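Local coordinates for DNA polymerase sliding clamp C (Sulfolobus tokodaii, PDB 3AIX), which forms a subunit of the ring-shaped PCNA sliding clamp that encircles DNA and tethers the DNA polymerase catalytic subunit and other proteins to it, at the interface of chains A and B. Sequence-based numbering; all coordinates share one arbitrary frame. Chains: chain A, DNA polymerase sliding clamp C; chain B, DNA polymerase sliding clamp B.

The interface of chains A and B. Residues chain A 169, 171-174; chain B 81, 112-114.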
# COMPACT_ATOMS: atom_id res chain seq x y z
N SER A 169 9.56 16.18 23.59
CA SER A 169 8.57 15.14 23.32
C SER A 169 8.08 14.54 24.63
O SER A 169 8.63 14.81 25.69
CB SER A 169 9.18 14.04 22.44
OG SER A 169 10.30 13.44 23.07
N MET A 171 8.36 11.61 25.85
CA MET A 171 9.44 10.87 26.49
C MET A 171 10.61 11.78 26.86
O MET A 171 10.88 12.01 28.04
CB MET A 171 9.90 9.71 25.60
CG MET A 171 10.00 10.05 24.12
SD MET A 171 8.39 10.11 23.29
CE MET A 171 8.89 10.47 21.61
N GLY A 172 11.31 12.28 25.85
CA GLY A 172 12.44 13.16 26.06
C GLY A 172 12.51 14.27 25.04
O GLY A 172 11.70 15.20 25.07
N SER A 173 13.47 14.18 24.13
CA SER A 173 13.61 15.17 23.06
C SER A 173 14.38 14.60 21.88
O SER A 173 14.94 13.51 21.96
CB SER A 173 14.31 16.43 23.59
OG SER A 173 15.64 16.15 23.97
N SER A 174 14.40 15.35 20.78
CA SER A 174 15.13 14.94 19.59
C SER A 174 15.83 16.15 18.97
O SER A 174 15.22 17.19 18.76
CB SER A 174 14.18 14.31 18.57
OG SER A 174 13.52 13.18 19.12
N LYS B 81 13.60 4.33 17.90
CA LYS B 81 13.79 5.55 17.12
C LYS B 81 14.93 5.39 16.10
O LYS B 81 14.94 6.07 15.07
CB LYS B 81 14.06 6.74 18.03
CG LYS B 81 12.87 7.16 18.88
CD LYS B 81 13.19 8.41 19.70
CE LYS B 81 12.02 8.81 20.58
NZ LYS B 81 12.33 10.01 21.42
N ASN B 112 16.73 11.72 23.23
CA ASN B 112 16.88 11.54 24.66
C ASN B 112 15.66 10.89 25.30
O ASN B 112 14.57 10.90 24.74
CB ASN B 112 17.16 12.88 25.35
CG ASN B 112 18.59 13.34 25.17
OD1 ASN B 112 19.42 12.64 24.58
ND2 ASN B 112 18.90 14.53 25.67
N ILE B 113 15.87 10.32 26.48
CA ILE B 113 14.78 9.81 27.30
C ILE B 113 15.28 9.57 28.71
O ILE B 113 16.31 8.92 28.92
CB ILE B 113 14.19 8.50 26.72
CG1 ILE B 113 12.96 8.08 27.53
CG2 ILE B 113 15.23 7.40 26.72
CD1 ILE B 113 12.31 6.81 27.02
N TYR B 114 14.57 10.12 29.69
CA TYR B 114 14.96 9.97 31.08
C TYR B 114 14.12 8.88 31.75
O TYR B 114 13.01 9.13 32.21
CB TYR B 114 14.83 11.29 31.83
CG TYR B 114 15.87 12.32 31.42
CD1 TYR B 114 15.69 13.11 30.30
CD2 TYR B 114 17.04 12.48 32.16
CE1 TYR B 114 16.64 14.04 29.92
CE2 TYR B 114 18.00 13.40 31.79
CZ TYR B 114 17.79 14.18 30.67
OH TYR B 114 18.75 15.11 30.30
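A chi1 of 41° tucks CG of A:Met171 between its own amide N and carbonyl carbon, and the chain bends again at chi2 (-76°), so that its thioether arm folds back toward the loop of A:Ser169, which sets the terminal methyl CE beside the end of B:Lys81. From the other side B:Lys81, with CG beside its backbone N (chi1 -68°), runs fully extended beyond CG, and the two side chains meet tip to tip. The methyl CE of A:Met171 lies 3.7 Å from CE of B:Lys81, an apolar contact. The terminal amino nitrogen NZ of B:Lys81 passes 3.5 Å from the same methyl of A:Met171 and 3.6 Å from its CG, so the nitrogen faces the bend of the arm. At the root of the methionine, CB rests 4.0 Å from CG1 of B:Ile113, whose CG1 branch stands anti to its backbone N and carries CD1 along the same methylene.

Alongside, the backbones pair as antiparallel strands, A:Gly172 opposite B:Ile113 and A:Ser173 opposite B:Asn112. The amide N of B:Asn112 donates a nearly straight hydrogen bond, 2.8 Å long, to the carbonyl O of A:Ser173, approaching in the carbonyl plane. Beside it the side chains of this pair merely touch, with OG of A:Ser173 3.9 Å from CB of B:Asn112.

Strand 172-178 of chain A thus adjoins strand 109-116 of chain B edge to edge, the beta pairing typical of PCNA subunit boundaries. Backbone pairing probably sets the register and the methionine–lysine and methionine–isoleucine contacts flank it, helping to join PCNA3 to PCNA2 in the ring through which DNA passes.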